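Long-range contacts in Exo beta-1,2-glucooligosaccharide sophorohydrolase (non-reducing end) (PDB 5Z06), which hydrolyses linear beta-1,2-glucan and beta-1,2-glucooligosaccharides from the non-reducing end, releasing sophorose: residues L56-A61 and Y170-D175; S31-A36 and G64-E69. All blocks are in the same frame, centred on the assembly; numbering follows the deposited sequence.

Contact 1: L56-A61 and Y170-D175; sequences LTYVSA and YTIYLD. With CA (calcium ion), chain C.
Tyr-58 and Tyr-170 face each other as an antiparallel hydrogen-bonded pair, and their rings meet at an angle of 49° with centroids 5.9 Å apart, neither stacked nor edge-to-face. Tyr-170 CB lies over one face of the Tyr-58 ring, 3.9 Å from Tyr-58 CZ, while Tyr-58 CE2 comes to the edge of the Tyr-170 ring, near its plane. Chi1 of Tyr-58 (60°) sets CG between the backbone N and the carbonyl carbon, and from there the ring leans toward Tyr-170. Both hydroxyls are held from outside the pair: Tyr-58 OH bonds to Ala-101 O, and Tyr-170 OH to Asp-166 OD2 and Asn-168 ND2.

The same face carries Leu-56 and Ile-172, which lie side by side and point the same way, with Leu-56 CD2 3.6 Å from Ile-172 CD1. Ile-172 CG1 also reaches the edge of the Tyr-58 ring. These strands are neighbours in one antiparallel sheet of an N-terminal beta-sandwich, and the side chains on this face belong to its buried interior. Their main chains share four hydrogen bonds, among them Leu-56 N to Ile-172 O at 2.7 Å.

On the reverse face the non-hydrogen-bonded pair Thr-57 and Thr-171 bring their hydroxyls together. Thr-171 OG1 and Thr-57 OG1 lie 2.4 Å apart, so short that their hydrogen bond is doubtful in detail; Thr-57 OG1 is also hydrogen-bonded to Glu-55 OE2. Farther along, Asp-175 binds calcium through both carboxylate oxygens, OD1 at 2.5 Å and OD2 at 2.6 Å, with Glu-12, Asn-13, Thr-49 and Asn-52 completing the protein ligands.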
ATOM      1  N   LEU A  56      -1.906 -17.325  23.486  1.00 33.35           N
ATOM      2  CA  LEU A  56      -1.969 -16.682  24.767  1.00 35.27           C
ATOM      3  C   LEU A  56      -1.584 -17.730  25.809  1.00 33.06           C
ATOM      4  O   LEU A  56      -2.429 -18.493  26.284  1.00 33.82           O
ATOM      5  CB  LEU A  56      -3.372 -16.101  24.987  1.00 35.84           C
ATOM      6  CG  LEU A  56      -3.426 -15.124  26.154  1.00 38.65           C
ATOM      7  CD1 LEU A  56      -2.892 -13.767  25.729  1.00 40.53           C
ATOM      8  CD2 LEU A  56      -4.844 -14.983  26.694  1.00 40.16           C
ATOM      9  N   THR A  57      -0.293 -17.788  26.120  1.00 32.28           N
ATOM     10  CA  THR A  57       0.230 -18.763  27.083  1.00 31.94           C
ATOM     11  C   THR A  57       0.685 -17.979  28.279  1.00 32.25           C
ATOM     12  O   THR A  57       1.523 -17.074  28.167  1.00 33.71           O
ATOM     13  CB  THR A  57       1.334 -19.642  26.493  1.00 31.29           C
ATOM     14  OG1 THR A  57       0.736 -20.520  25.540  1.00 29.90           O
ATOM     15  CG2 THR A  57       2.044 -20.486  27.562  1.00 31.54           C
ATOM     16  N   TYR A  58       0.097 -18.309  29.424  1.00 32.19           N
ATOM     17  CA  TYR A  58       0.301 -17.529  30.627  1.00 31.55           C
ATOM     18  C   TYR A  58       0.296 -18.359  31.892  1.00 32.01           C
ATOM     19  O   TYR A  58      -0.235 -19.462  31.930  1.00 31.71           O
ATOM     20  CB  TYR A  58      -0.771 -16.435  30.739  1.00 32.27           C
ATOM     21  CG  TYR A  58      -2.174 -16.979  30.801  1.00 32.17           C
ATOM     22  CD1 TYR A  58      -2.883 -17.268  29.628  1.00 32.63           C
ATOM     23  CD2 TYR A  58      -2.787 -17.253  32.035  1.00 35.34           C
ATOM     24  CE1 TYR A  58      -4.178 -17.775  29.676  1.00 33.54           C
ATOM     25  CE2 TYR A  58      -4.090 -17.773  32.101  1.00 33.37           C
ATOM     26  CZ  TYR A  58      -4.772 -18.043  30.927  1.00 34.07           C
ATOM     27  OH  TYR A  58      -6.044 -18.566  30.968  1.00 34.38           O
ATOM     28  N   VAL A  59       0.886 -17.764  32.924  1.00 32.94           N
ATOM     29  CA  VAL A  59       0.810 -18.221  34.293  1.00 32.50           C
ATOM     30  C   VAL A  59       0.302 -17.040  35.107  1.00 31.74           C
ATOM     31  O   VAL A  59       0.943 -15.994  35.184  1.00 31.55           O
ATOM     32  CB  VAL A  59       2.183 -18.678  34.822  1.00 31.71           C
ATOM     33  CG1 VAL A  59       2.075 -19.154  36.267  1.00 32.40           C
ATOM     34  CG2 VAL A  59       2.735 -19.800  33.947  1.00 32.40           C
ATOM     35  N   SER A  60      -0.861 -17.215  35.699  1.00 33.47           N
ATOM     36  CA  SER A  60      -1.425 -16.230  36.595  1.00 36.01           C
ATOM     37  C   SER A  60      -1.033 -16.703  37.988  1.00 37.77           C
ATOM     38  O   SER A  60      -1.637 -17.631  38.513  1.00 37.62           O
ATOM     39  CB  SER A  60      -2.943 -16.178  36.421  1.00 36.23           C
ATOM     40  OG  SER A  60      -3.297 -16.041  35.055  1.00 37.03           O
ATOM     41  N   ALA A  61       0.015 -16.104  38.553  1.00 38.95           N
ATOM     42  CA  ALA A  61       0.526 -16.510  39.856  1.00 40.03           C
ATOM     43  C   ALA A  61       0.138 -15.488  40.922  1.00 41.32           C
ATOM     44  O   ALA A  61       0.131 -14.273  40.655  1.00 40.75           O
ATOM     45  CB  ALA A  61       2.040 -16.679  39.818  1.00 39.75           C
ATOM     46  N   TYR A 170      -1.352 -22.114  31.245  1.00 38.20           N
ATOM     47  CA  TYR A 170      -2.406 -22.411  30.291  1.00 36.96           C
ATOM     48  C   TYR A 170      -1.984 -21.812  28.979  1.00 37.29           C
ATOM     49  O   TYR A 170      -1.295 -20.806  28.937  1.00 38.11           O
ATOM     50  CB  TYR A 170      -3.744 -21.810  30.724  1.00 35.26           C
ATOM     51  CG  TYR A 170      -4.222 -22.327  32.041  1.00 36.70           C
ATOM     52  CD1 TYR A 170      -4.714 -23.614  32.157  1.00 36.95           C
ATOM     53  CD2 TYR A 170      -4.167 -21.532  33.186  1.00 40.03           C
ATOM     54  CE1 TYR A 170      -5.143 -24.105  33.374  1.00 39.82           C
ATOM     55  CE2 TYR A 170      -4.597 -22.013  34.408  1.00 38.94           C
ATOM     56  CZ  TYR A 170      -5.082 -23.299  34.496  1.00 40.84           C
ATOM     57  OH  TYR A 170      -5.519 -23.787  35.698  1.00 44.31           O
ATOM     58  N   THR A 171      -2.392 -22.464  27.912  1.00 37.16           N
ATOM     59  CA  THR A 171      -2.220 -21.952  26.586  1.00 36.67           C
ATOM     60  C   THR A 171      -3.613 -21.924  26.021  1.00 38.16           C
ATOM     61  O   THR A 171      -4.273 -22.971  25.925  1.00 38.36           O
ATOM     62  CB  THR A 171      -1.350 -22.863  25.727  1.00 33.56           C
ATOM     63  OG1 THR A 171       0.000 -22.739  26.148  1.00 32.93           O
ATOM     64  CG2 THR A 171      -1.437 -22.480  24.261  1.00 34.77           C
ATOM     65  N   ILE A 172      -4.060 -20.728  25.656  1.00 36.18           N
ATOM     66  CA  ILE A 172      -5.240 -20.611  24.814  1.00 37.19           C
ATOM     67  C   ILE A 172      -4.835 -19.911  23.517  1.00 35.76           C
ATOM     68  O   ILE A 172      -3.863 -19.152  23.475  1.00 38.32           O
ATOM     69  CB  ILE A 172      -6.422 -19.924  25.543  1.00 38.13           C
ATOM     70  CG1 ILE A 172      -6.145 -18.445  25.788  1.00 38.13           C
ATOM     71  CG2 ILE A 172      -6.709 -20.671  26.854  1.00 41.47           C
ATOM     72  CD1 ILE A 172      -7.255 -17.705  26.497  1.00 40.57           C
ATOM     73  N   TYR A 173      -5.580 -20.195  22.466  1.00 32.58           N
ATOM     74  CA  TYR A 173      -5.401 -19.542  21.213  1.00 33.66           C
ATOM     75  C   TYR A 173      -6.587 -18.639  20.944  1.00 33.91           C
ATOM     76  O   TYR A 173      -7.725 -19.001  21.211  1.00 34.95           O
ATOM     77  CB  TYR A 173      -5.245 -20.563  20.115  1.00 32.82           C
ATOM     78  CG  TYR A 173      -4.151 -21.538  20.403  1.00 34.45           C
ATOM     79  CD1 TYR A 173      -2.837 -21.255  20.058  1.00 35.07           C
ATOM     80  CD2 TYR A 173      -4.418 -22.745  21.042  1.00 33.00           C
ATOM     81  CE1 TYR A 173      -1.821 -22.162  20.318  1.00 36.26           C
ATOM     82  CE2 TYR A 173      -3.406 -23.653  21.304  1.00 34.25           C
ATOM     83  CZ  TYR A 173      -2.117 -23.358  20.938  1.00 33.04           C
ATOM     84  OH  TYR A 173      -1.113 -24.239  21.207  1.00 33.59           O
ATOM     85  N   LEU A 174      -6.291 -17.451  20.428  1.00 35.67           N
ATOM     86  CA  LEU A 174      -7.291 -16.453  20.095  1.00 35.32           C
ATOM     87  C   LEU A 174      -7.149 -16.166  18.618  1.00 35.07           C
ATOM     88  O   LEU A 174      -6.048 -15.915  18.125  1.00 37.04           O
ATOM     89  CB  LEU A 174      -7.068 -15.184  20.889  1.00 36.58           C
ATOM     90  CG  LEU A 174      -6.860 -15.401  22.385  1.00 37.43           C
ATOM     91  CD1 LEU A 174      -6.546 -14.052  23.009  1.00 38.62           C
ATOM     92  CD2 LEU A 174      -8.082 -16.028  23.042  1.00 38.52           C
ATOM     93  N   ASP A 175      -8.269 -16.239  17.923  1.00 31.05           N
ATOM     94  CA  ASP A 175      -8.342 -15.929  16.532  1.00 31.25           C
ATOM     95  C   ASP A 175      -9.616 -15.116  16.255  1.00 32.09           C
ATOM     96  O   ASP A 175     -10.560 -15.108  17.052  1.00 30.21           O
ATOM     97  CB  ASP A 175      -8.339 -17.236  15.731  1.00 28.95           C
ATOM     98  CG  ASP A 175      -7.806 -17.062  14.341  1.00 28.37           C
ATOM     99  OD1 ASP A 175      -7.380 -15.950  13.991  1.00 28.79           O
ATOM    100  OD2 ASP A 175      -7.800 -18.036  13.570  1.00 28.03           O
TER
HETATM  101 CA    CA C 801      -6.621 -16.614  11.748  1.00 31.11          CA

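Contact 2: S31-A36 and G64-E69; sequences SWIKNA and GDWYSE
Ile-33 reaches across to Trp-66, the two side chains crossing at about a right angle, and its atoms can be followed outward one branch at a time. CB of Ile-33 stands 4.1 Å from CB of Trp-66. From there the short branch, CG2, settles against the base of the tryptophan, 4.0 Å from Trp-66 CB, and also approaches the carbonyl O of Tyr-67. In the long branch CG1 is anti to the backbone N (chi1 -179°) and CD1 anti to CA, an extended arm that ends against two partners. Ile-33 CD1 lies 3.8 Å from Trp-66 CE3, approaching the six-membered ring obliquely, and at the same 3.8 Å from Ser-68 CB.

Strand 32-33 belongs to one antiparallel sheet and strand 65-71 to another, so this is face-to-face packing between the two layers of a beta-sandwich, made by side chains rather than by strand pairing. An alanine in place of Ile-33 would probably open a gap between Trp-66 CE3 and Ser-68 CB, where CD1 had packed, and take the CG2 contact from Trp-66 CB, leaving the six-membered end of the indole less firmly supported.

At the other end of the indole, Ser-31 CB meets the ring at its edge, near its plane, 4.2 Å from Trp-66 CD1. Trp-66 NE1 is bonded to Ser-60 OG, which helps to fix the rotation of the ring. Ser-31 OG bonds to Ala-61 N and, at 2.7 Å, to a water that donates to Gly-64 O; the water thus bridges the segments where their backbones come close, Ser-31 CA being 4.6 Å from Gly-64 CA.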
ATOM      1  N   SER A  31       4.107 -14.197  37.832  1.00 31.43           N
ATOM      2  CA  SER A  31       3.282 -14.481  36.670  1.00 31.65           C
ATOM      3  C   SER A  31       4.130 -14.456  35.398  1.00 30.84           C
ATOM      4  O   SER A  31       5.264 -13.971  35.378  1.00 35.48           O
ATOM      5  CB  SER A  31       2.110 -13.494  36.569  1.00 32.36           C
ATOM      6  OG  SER A  31       1.123 -13.825  37.507  1.00 33.57           O
ATOM      7  N   TRP A  32       3.558 -14.983  34.334  1.00 29.10           N
ATOM      8  CA  TRP A  32       4.241 -15.046  33.089  1.00 28.88           C
ATOM      9  C   TRP A  32       3.244 -15.024  31.966  1.00 28.98           C
ATOM     10  O   TRP A  32       2.131 -15.502  32.107  1.00 30.51           O
ATOM     11  CB  TRP A  32       5.125 -16.293  33.023  1.00 29.23           C
ATOM     12  CG  TRP A  32       5.887 -16.375  31.754  1.00 30.07           C
ATOM     13  CD1 TRP A  32       6.818 -15.476  31.282  1.00 31.29           C
ATOM     14  CD2 TRP A  32       5.746 -17.369  30.742  1.00 30.53           C
ATOM     15  NE1 TRP A  32       7.277 -15.873  30.046  1.00 29.57           N
ATOM     16  CE2 TRP A  32       6.634 -17.031  29.691  1.00 30.39           C
ATOM     17  CE3 TRP A  32       4.971 -18.525  30.620  1.00 30.45           C
ATOM     18  CZ2 TRP A  32       6.764 -17.812  28.554  1.00 29.35           C
ATOM     19  CZ3 TRP A  32       5.105 -19.302  29.470  1.00 29.40           C
ATOM     20  CH2 TRP A  32       6.003 -18.945  28.467  1.00 29.72           C
ATOM     21  N   ILE A  33       3.636 -14.385  30.874  1.00 28.78           N
ATOM     22  CA  ILE A  33       2.959 -14.559  29.607  1.00 29.18           C
ATOM     23  C   ILE A  33       4.000 -14.683  28.501  1.00 27.71           C
ATOM     24  O   ILE A  33       4.990 -13.938  28.457  1.00 29.30           O
ATOM     25  CB  ILE A  33       1.927 -13.443  29.303  1.00 28.60           C
ATOM     26  CG1 ILE A  33       1.255 -13.715  27.966  1.00 28.87           C
ATOM     27  CG2 ILE A  33       2.565 -12.046  29.333  1.00 29.24           C
ATOM     28  CD1 ILE A  33      -0.060 -12.994  27.792  1.00 30.73           C
ATOM     29  N   LYS A  34       3.758 -15.637  27.608  1.00 27.58           N
ATOM     30  CA  LYS A  34       4.687 -15.929  26.560  1.00 28.07           C
ATOM     31  C   LYS A  34       4.638 -14.775  25.592  1.00 28.19           C
ATOM     32  O   LYS A  34       3.554 -14.335  25.207  1.00 30.69           O
ATOM     33  CB  LYS A  34       4.317 -17.237  25.854  1.00 28.16           C
ATOM     34  CG  LYS A  34       5.364 -17.700  24.863  1.00 28.44           C
ATOM     35  CD  LYS A  34       4.907 -18.960  24.157  1.00 27.79           C
ATOM     36  CE  LYS A  34       5.735 -19.287  22.946  1.00 28.89           C
ATOM     37  NZ  LYS A  34       5.223 -20.503  22.242  1.00 29.03           N
ATOM     38  N   ASN A  35       5.818 -14.296  25.208  1.00 27.51           N
ATOM     39  CA  ASN A  35       5.934 -13.144  24.333  1.00 28.02           C
ATOM     40  C   ASN A  35       7.281 -13.136  23.643  1.00 29.32           C
ATOM     41  O   ASN A  35       8.250 -13.677  24.156  1.00 27.55           O
ATOM     42  CB  ASN A  35       5.781 -11.835  25.129  1.00 27.64           C
ATOM     43  CG  ASN A  35       6.972 -11.561  26.031  1.00 26.54           C
ATOM     44  OD1 ASN A  35       7.834 -10.764  25.687  1.00 29.56           O
ATOM     45  ND2 ASN A  35       7.046 -12.249  27.165  1.00 25.44           N
ATOM     46  N   ALA A  36       7.314 -12.512  22.475  1.00 29.97           N
ATOM     47  CA  ALA A  36       8.542 -12.218  21.763  1.00 28.96           C
ATOM     48  C   ALA A  36       8.592 -10.717  21.716  1.00 28.53           C
ATOM     49  O   ALA A  36       7.715 -10.098  21.116  1.00 27.91           O
ATOM     50  CB  ALA A  36       8.487 -12.796  20.359  1.00 28.05           C
ATOM     51  N   GLY A  64       1.633 -11.844  41.289  1.00 40.32           N
ATOM     52  CA  GLY A  64       2.188 -11.441  40.014  1.00 41.45           C
ATOM     53  C   GLY A  64       1.074 -10.869  39.178  1.00 43.58           C
ATOM     54  O   GLY A  64      -0.092 -10.866  39.568  1.00 44.15           O
ATOM     55  N   ASP A  65       1.434 -10.410  37.995  1.00 43.45           N
ATOM     56  CA  ASP A  65       0.445  -9.920  37.064  1.00 41.57           C
ATOM     57  C   ASP A  65       0.923 -10.173  35.654  1.00 38.66           C
ATOM     58  O   ASP A  65       2.115 -10.314  35.420  1.00 40.41           O
ATOM     59  CB  ASP A  65       0.229  -8.421  37.283  1.00 42.23           C
ATOM     60  CG  ASP A  65      -1.157  -7.956  36.865  1.00 43.08           C
ATOM     61  OD1 ASP A  65      -2.094  -8.779  36.689  1.00 45.25           O
ATOM     62  OD2 ASP A  65      -1.302  -6.738  36.708  1.00 46.44           O
ATOM     63  N   TRP A  66      -0.019 -10.261  34.727  1.00 36.46           N
ATOM     64  CA  TRP A  66       0.300 -10.157  33.332  1.00 35.07           C
ATOM     65  C   TRP A  66      -0.752  -9.349  32.610  1.00 36.59           C
ATOM     66  O   TRP A  66      -1.884  -9.207  33.068  1.00 36.17           O
ATOM     67  CB  TRP A  66       0.514 -11.541  32.691  1.00 33.83           C
ATOM     68  CG  TRP A  66      -0.642 -12.480  32.705  1.00 33.42           C
ATOM     69  CD1 TRP A  66      -0.845 -13.523  33.565  1.00 32.27           C
ATOM     70  CD2 TRP A  66      -1.736 -12.507  31.784  1.00 33.43           C
ATOM     71  NE1 TRP A  66      -1.996 -14.188  33.244  1.00 32.17           N
ATOM     72  CE2 TRP A  66      -2.567 -13.589  32.157  1.00 32.01           C
ATOM     73  CE3 TRP A  66      -2.095 -11.722  30.691  1.00 31.65           C
ATOM     74  CZ2 TRP A  66      -3.737 -13.906  31.466  1.00 33.37           C
ATOM     75  CZ3 TRP A  66      -3.245 -12.034  30.005  1.00 32.78           C
ATOM     76  CH2 TRP A  66      -4.065 -13.109  30.399  1.00 35.41           C
ATOM     77  N   TYR A  67      -0.341  -8.805  31.472  1.00 36.49           N
ATOM     78  CA  TYR A  67      -1.193  -8.003  30.631  1.00 33.94           C
ATOM     79  C   TYR A  67      -0.936  -8.401  29.186  1.00 33.16           C
ATOM     80  O   TYR A  67       0.216  -8.612  28.777  1.00 31.14           O
ATOM     81  CB  TYR A  67      -0.876  -6.531  30.823  1.00 33.41           C
ATOM     82  CG  TYR A  67      -1.718  -5.653  29.937  1.00 33.62           C
ATOM     83  CD1 TYR A  67      -3.058  -5.424  30.233  1.00 34.68           C
ATOM     84  CD2 TYR A  67      -1.183  -5.078  28.778  1.00 33.43           C
ATOM     85  CE1 TYR A  67      -3.837  -4.639  29.406  1.00 36.93           C
ATOM     86  CE2 TYR A  67      -1.952  -4.289  27.946  1.00 33.73           C
ATOM     87  CZ  TYR A  67      -3.266  -4.073  28.259  1.00 35.42           C
ATOM     88  OH  TYR A  67      -4.016  -3.296  27.441  1.00 36.15           O
ATOM     89  N   SER A  68      -2.006  -8.509  28.425  1.00 30.23           N
ATOM     90  CA  SER A  68      -1.880  -8.615  27.005  1.00 32.08           C
ATOM     91  C   SER A  68      -2.918  -7.757  26.351  1.00 32.40           C
ATOM     92  O   SER A  68      -3.980  -7.538  26.910  1.00 33.40           O
ATOM     93  CB  SER A  68      -2.064 -10.044  26.547  1.00 32.18           C
ATOM     94  OG  SER A  68      -1.703 -10.123  25.198  1.00 33.89           O
ATOM     95  N   GLU A  69      -2.598  -7.259  25.163  1.00 31.92           N
ATOM     96  CA  GLU A  69      -3.616  -6.658  24.329  1.00 31.41           C
ATOM     97  C   GLU A  69      -3.367  -6.931  22.869  1.00 31.99           C
ATOM     98  O   GLU A  69      -2.214  -7.045  22.435  1.00 32.79           O
ATOM     99  CB  GLU A  69      -3.703  -5.161  24.568  1.00 30.50           C
ATOM    100  CG  GLU A  69      -2.431  -4.408  24.270  1.00 31.83           C
ATOM    101  CD  GLU A  69      -2.622  -2.910  24.376  1.00 33.70           C
ATOM    102  OE1 GLU A  69      -2.224  -2.195  23.437  1.00 31.82           O
ATOM    103  OE2 GLU A  69      -3.181  -2.445  25.398  1.00 32.18           O
TER
HETATM  104  O   HOH W   1      -1.418 -13.332  38.196  1.00 38.11           O

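How the contacts relate
Contact 1 pairs strands within one layer of the sandwich, whereas contact 2 joins that layer to the second; their centres are about 9 Å apart. Strand 53-59 connects them: on its other edge from 169-180 it pairs with 32-33, through probable hydrogen bonds of 2.7 Å from Val-59 N to Trp-32 O and from Lys-34 N to Thr-57 O. Across the layers the rings of Tyr-58 and Trp-66 meet at about 40°. The calcium ion marks the Asp-175 end of contact 1. Each contact lies about 33 Å from the centre of the chain, measured between centres.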